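Local atomic coordinates of exocyst complex component EXO70 (Saccharomyces cerevisiae, PDB entry 2B1E), a protein that serves as a subunit of the exocyst, the complex that tethers secretory vesicles to sites of exocytosis, and contributes to assembly of that complex. Residues S318-F323 against S369-D374; E425-V428 against E432-L435. All blocks are in the same frame, centred on the assembly; numbering follows the deposited sequence.

Contact 1: residues S318-F323 against S369-D374; sequences SRLRKF and SCFISD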
loop_
_atom_site.group_PDB
_atom_site.type_symbol
_atom_site.label_atom_id
_atom_site.label_comp_id
_atom_site.label_asym_id
_atom_site.label_seq_id
_atom_site.Cartn_x
_atom_site.Cartn_y
_atom_site.Cartn_z
ATOM N N SER A 318 1.352 -9.103 -15.032
ATOM C CA SER A 318 2.230 -9.588 -13.975
ATOM C C SER A 318 2.259 -8.500 -12.903
ATOM O O SER A 318 2.158 -8.778 -11.707
ATOM C CB SER A 318 3.641 -9.822 -14.514
ATOM O OG SER A 318 4.496 -10.329 -13.501
ATOM N N ARG A 319 2.382 -7.257 -13.352
ATOM C CA ARG A 319 2.419 -6.106 -12.457
ATOM C C ARG A 319 1.138 -6.018 -11.629
ATOM O O ARG A 319 1.188 -5.899 -10.402
ATOM C CB ARG A 319 2.617 -4.822 -13.270
ATOM C CG ARG A 319 2.529 -3.529 -12.469
ATOM C CD ARG A 319 3.604 -3.429 -11.392
ATOM N NE ARG A 319 4.960 -3.480 -11.935
ATOM C CZ ARG A 319 6.059 -3.331 -11.201
ATOM N NH1 ARG A 319 5.963 -3.118 -9.896
ATOM N NH2 ARG A 319 7.258 -3.401 -11.766
ATOM N N LEU A 320 -0.010 -6.068 -12.300
ATOM C CA LEU A 320 -1.293 -6.011 -11.604
ATOM C C LEU A 320 -1.419 -7.231 -10.692
ATOM O O LEU A 320 -2.008 -7.156 -9.608
ATOM C CB LEU A 320 -2.452 -5.983 -12.612
ATOM C CG LEU A 320 -2.583 -4.723 -13.474
ATOM C CD1 LEU A 320 -3.762 -4.865 -14.425
ATOM C CD2 LEU A 320 -2.766 -3.504 -12.576
ATOM N N ARG A 321 -0.848 -8.346 -11.141
ATOM C CA ARG A 321 -0.869 -9.600 -10.396
ATOM C C ARG A 321 -0.132 -9.431 -9.073
ATOM O O ARG A 321 -0.511 -10.019 -8.061
ATOM C CB ARG A 321 -0.200 -10.707 -11.218
ATOM C CG ARG A 321 -0.251 -12.101 -10.589
ATOM C CD ARG A 321 -1.683 -12.586 -10.452
ATOM N NE ARG A 321 -1.782 -14.043 -10.375
ATOM C CZ ARG A 321 -1.567 -14.766 -9.279
ATOM N NH1 ARG A 321 -1.236 -14.180 -8.132
ATOM N NH2 ARG A 321 -1.682 -16.087 -9.336
ATOM N N LYS A 322 0.923 -8.625 -9.086
ATOM C CA LYS A 322 1.701 -8.387 -7.879
ATOM C C LYS A 322 0.956 -7.401 -6.985
ATOM O O LYS A 322 0.981 -7.517 -5.757
ATOM C CB LYS A 322 3.085 -7.843 -8.240
ATOM C CG LYS A 322 3.871 -8.738 -9.194
ATOM C CD LYS A 322 5.265 -8.189 -9.468
ATOM C CE LYS A 322 5.934 -8.925 -10.619
ATOM N NZ LYS A 322 5.990 -10.398 -10.401
ATOM N N PHE A 323 0.290 -6.435 -7.611
ATOM C CA PHE A 323 -0.491 -5.435 -6.893
ATOM C C PHE A 323 -1.569 -6.142 -6.076
ATOM O O PHE A 323 -1.808 -5.802 -4.920
ATOM C CB PHE A 323 -1.160 -4.482 -7.886
ATOM C CG PHE A 323 -0.430 -3.188 -8.089
ATOM C CD1 PHE A 323 -0.577 -2.142 -7.186
ATOM C CD2 PHE A 323 0.388 -3.003 -9.201
ATOM C CE1 PHE A 323 0.078 -0.928 -7.384
ATOM C CE2 PHE A 323 1.049 -1.790 -9.410
ATOM C CZ PHE A 323 0.893 -0.751 -8.500
ATOM N N SER A 369 -10.873 -0.825 -7.586
ATOM C CA SER A 369 -11.406 -1.552 -8.735
ATOM C C SER A 369 -11.262 -0.676 -9.966
ATOM O O SER A 369 -10.889 -1.154 -11.035
ATOM C CB SER A 369 -12.886 -1.901 -8.543
ATOM O OG SER A 369 -13.409 -2.504 -9.722
ATOM N N CYS A 370 -11.560 0.610 -9.801
ATOM C CA CYS A 370 -11.469 1.558 -10.901
ATOM C C CYS A 370 -10.040 1.575 -11.434
ATOM O O CYS A 370 -9.820 1.555 -12.646
ATOM C CB CYS A 370 -11.876 2.961 -10.436
ATOM S SG CYS A 370 -12.120 4.148 -11.789
ATOM N N PHE A 371 -9.071 1.605 -10.523
ATOM C CA PHE A 371 -7.662 1.614 -10.904
ATOM C C PHE A 371 -7.302 0.417 -11.779
ATOM O O PHE A 371 -6.633 0.564 -12.798
ATOM C CB PHE A 371 -6.764 1.593 -9.662
ATOM C CG PHE A 371 -5.313 1.365 -9.976
ATOM C CD1 PHE A 371 -4.569 2.339 -10.633
ATOM C CD2 PHE A 371 -4.705 0.154 -9.664
ATOM C CE1 PHE A 371 -3.241 2.110 -10.979
ATOM C CE2 PHE A 371 -3.373 -0.087 -10.008
ATOM C CZ PHE A 371 -2.640 0.895 -10.668
ATOM N N ILE A 372 -7.727 -0.772 -11.368
ATOM C CA ILE A 372 -7.419 -1.967 -12.137
ATOM C C ILE A 372 -8.081 -1.877 -13.507
ATOM O O ILE A 372 -7.452 -2.164 -14.524
ATOM C CB ILE A 372 -7.912 -3.241 -11.421
ATOM C CG1 ILE A 372 -7.415 -3.244 -9.970
ATOM C CG2 ILE A 372 -7.424 -4.477 -12.158
ATOM C CD1 ILE A 372 -5.931 -2.985 -9.816
ATOM N N SER A 373 -9.347 -1.469 -13.518
ATOM C CA SER A 373 -10.105 -1.329 -14.755
ATOM C C SER A 373 -9.468 -0.258 -15.636
ATOM O O SER A 373 -9.412 -0.403 -16.856
ATOM C CB SER A 373 -11.566 -0.964 -14.449
ATOM O OG SER A 373 -12.278 -2.069 -13.900
ATOM N N ASP A 374 -8.984 0.815 -15.018
ATOM C CA ASP A 374 -8.340 1.888 -15.770
ATOM C C ASP A 374 -7.057 1.368 -16.416
ATOM O O ASP A 374 -6.733 1.734 -17.547
ATOM C CB ASP A 374 -8.015 3.073 -14.857
ATOM C CG ASP A 374 -9.222 3.953 -14.595
ATOM O OD1 ASP A 374 -10.294 3.691 -15.179
ATOM O OD2 ASP A 374 -9.094 4.916 -13.808
#
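Leu320 and Phe323 of helix 311-323 face Phe371 and Ile372 of helix 364-391 across two antiparallel segments whose axes run at 169° to each other and approach to 11.7 Å. The backbones are nearest where the CA atoms of Leu320 and Ile372 stand 7.4 Å apart, and the gap is bridged entirely by apolar side chains, with no hydrogen bond between the segments. The two phenylalanines make an edge-to-face pair: Phe371 turns an edge to one face of Phe323, the ring centroids lie 5.6 Å apart, and the planes are inclined at 56°, well short of a perpendicular T. The approaching atom is Phe371 CE2, which sits over the Phe323 face and comes within 4.4 Å of its CE1. Phe371 reaches across because its CG is anti to the backbone N (chi1 170°), which carries the ring out across the gap.

Beside the rings, Leu320 meets the other helix with both methyls. Its CD2 touches Phe371 CE2 at 4.3 Å and Ile372 CD1 at 4.2 Å, while its CD1 lies by Ile372 CG2. Although the CB of Ile372 does not point at helix 311-323, the tip of its longer branch bends in to meet Leu320 CD2. Helix 268-299 completes the setting: Phe286 packs against both rings, and Ala289 touches both. Trp342, from outside that helix, makes another edge-to-face pair with Phe371. All four touching residues are buried, an aromatic and aliphatic layer of the antiparallel helical packing that builds the elongated, all-helical Exo70 rod.

Contact 2: residues E425-V428 against E432-L435; sequences EQIV and ELNL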
loop_
_atom_site.group_PDB
_atom_site.type_symbol
_atom_site.label_atom_id
_atom_site.label_comp_id
_atom_site.label_asym_id
_atom_site.label_seq_id
_atom_site.Cartn_x
_atom_site.Cartn_y
_atom_site.Cartn_z
ATOM N N GLU A 425 -7.978 -11.567 -19.183
ATOM C CA GLU A 425 -9.064 -12.204 -18.450
ATOM C C GLU A 425 -8.634 -13.485 -17.730
ATOM O O GLU A 425 -9.151 -13.809 -16.656
ATOM C CB GLU A 425 -10.226 -12.494 -19.401
ATOM C CG GLU A 425 -11.383 -13.223 -18.760
ATOM C CD GLU A 425 -12.698 -12.909 -19.433
ATOM O OE1 GLU A 425 -12.756 -12.951 -20.681
ATOM O OE2 GLU A 425 -13.673 -12.620 -18.709
ATOM N N GLN A 426 -7.684 -14.204 -18.317
ATOM C CA GLN A 426 -7.183 -15.435 -17.722
ATOM C C GLN A 426 -6.423 -15.142 -16.431
ATOM O O GLN A 426 -6.583 -15.845 -15.426
ATOM C CB GLN A 426 -6.264 -16.160 -18.710
ATOM C CG GLN A 426 -6.959 -16.561 -20.000
ATOM C CD GLN A 426 -6.037 -17.270 -20.965
ATOM O OE1 GLN A 426 -4.892 -16.863 -21.162
ATOM N NE2 GLN A 426 -6.536 -18.332 -21.589
ATOM N N ILE A 427 -5.602 -14.099 -16.459
ATOM C CA ILE A 427 -4.813 -13.722 -15.291
ATOM C C ILE A 427 -5.670 -13.101 -14.192
ATOM O O ILE A 427 -5.304 -13.137 -13.014
ATOM C CB ILE A 427 -3.667 -12.773 -15.696
ATOM C CG1 ILE A 427 -2.607 -13.579 -16.452
ATOM C CG2 ILE A 427 -3.064 -12.093 -14.463
ATOM C CD1 ILE A 427 -1.463 -12.762 -16.981
ATOM N N VAL A 428 -6.813 -12.537 -14.575
ATOM C CA VAL A 428 -7.722 -11.952 -13.599
ATOM C C VAL A 428 -8.447 -13.097 -12.890
ATOM O O VAL A 428 -8.563 -13.113 -11.669
ATOM C CB VAL A 428 -8.773 -11.039 -14.275
ATOM C CG1 VAL A 428 -9.931 -10.781 -13.322
ATOM C CG2 VAL A 428 -8.133 -9.714 -14.678
ATOM N N GLU A 432 -6.258 -12.669 -7.203
ATOM C CA GLU A 432 -7.092 -11.874 -6.318
ATOM C C GLU A 432 -7.796 -10.798 -7.137
ATOM O O GLU A 432 -8.788 -10.216 -6.701
ATOM C CB GLU A 432 -6.231 -11.214 -5.237
ATOM C CG GLU A 432 -7.032 -10.614 -4.093
ATOM C CD GLU A 432 -7.623 -11.677 -3.180
ATOM O OE1 GLU A 432 -6.848 -12.360 -2.478
ATOM O OE2 GLU A 432 -8.859 -11.835 -3.167
ATOM N N LEU A 433 -7.273 -10.537 -8.329
ATOM C CA LEU A 433 -7.856 -9.528 -9.203
ATOM C C LEU A 433 -9.329 -9.819 -9.456
ATOM O O LEU A 433 -10.152 -8.905 -9.490
ATOM C CB LEU A 433 -7.092 -9.467 -10.533
ATOM C CG LEU A 433 -5.670 -8.897 -10.451
ATOM C CD1 LEU A 433 -4.985 -9.015 -11.808
ATOM C CD2 LEU A 433 -5.726 -7.434 -9.986
ATOM N N ASN A 434 -9.657 -11.098 -9.613
ATOM C CA ASN A 434 -11.033 -11.507 -9.875
ATOM C C ASN A 434 -12.005 -10.976 -8.824
ATOM O O ASN A 434 -13.086 -10.481 -9.157
ATOM C CB ASN A 434 -11.122 -13.035 -9.946
ATOM C CG ASN A 434 -12.399 -13.512 -10.617
ATOM O OD1 ASN A 434 -12.886 -12.880 -11.555
ATOM N ND2 ASN A 434 -12.938 -14.637 -10.151
ATOM N N LEU A 435 -11.614 -11.067 -7.557
ATOM C CA LEU A 435 -12.458 -10.597 -6.466
ATOM C C LEU A 435 -12.455 -9.084 -6.316
ATOM O O LEU A 435 -13.436 -8.502 -5.857
ATOM C CB LEU A 435 -12.021 -11.239 -5.151
ATOM C CG LEU A 435 -12.100 -12.767 -5.115
ATOM C CD1 LEU A 435 -11.742 -13.258 -3.721
ATOM C CD2 LEU A 435 -13.503 -13.222 -5.493
#
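Val428, near the end of helix 410-429, meets Leu433 and Asn434 across a tight helix-to-helix turn, in which three residues separate the segments before the short helix 433-436 sets off. The chain folds back closely enough to leave the CA atoms of Val428 and Asn434 only 5.0 Å apart.

The apolar contacts are made mainly by the side chains of Val428 and Leu433. Val428 CG1, anti to its own backbone N (chi1 163°), rests 3.7 Å from Asn434 CA and 4.2 Å from Leu433 CB, so one methyl covers the backbone at Leu433 and Asn434. Leu433 CB in turn lies 4.0 Å from Val428 CA, side chain against backbone. Farther out, Leu433 CD1 just reaches Ile427 CG2 at 4.5 Å, a loose touch, since the isoleucine side chain leads away from the turn and packs on Met317 of helix 311-323. The Val428 side chain also touches Leu437 and, on helix 440-473, His442.

Polar interactions tie the turn down from outside the two segments. The carbonyl of Ile427 takes a hydrogen bond from the hydroxyl of Ser431, which itself receives a weak one from Leu433 N, so this serine links the outgoing helix to the incoming one; Asn434 O is hydrogen-bonded to NE2 of the same His442, which therefore meets both segments. Leu435 N makes a weak hydrogen bond to Glu432 O.

Where backbone and side chain crowd most, the carbonyl oxygen of Val428 lies against the Asn434 side chain, with Val428 O 3.1 Å from Asn434 CB.

Overall arrangement
Contact 1 and contact 2 come in series along the chain, and their centres lie 9 Å apart within the C-terminal Exo70 family region. Contact 1 joins helices 311-323 and 364-391; contact 2 follows at the turn between helix 410-429, the next helix in sequence, and the short helix 433-436. Leu433 is the shared piece: its CD2 packs 3.7 Å from Leu320 O and 4.0 Å from Ile372 CG2, so this one residue of the short helix touches both helices of contact 1. Arg321 CD also packs on Ile427 CG2, which brings in the first segment of contact 2 as well. The helical pair and the later turn therefore form one continuous packed region in the rod.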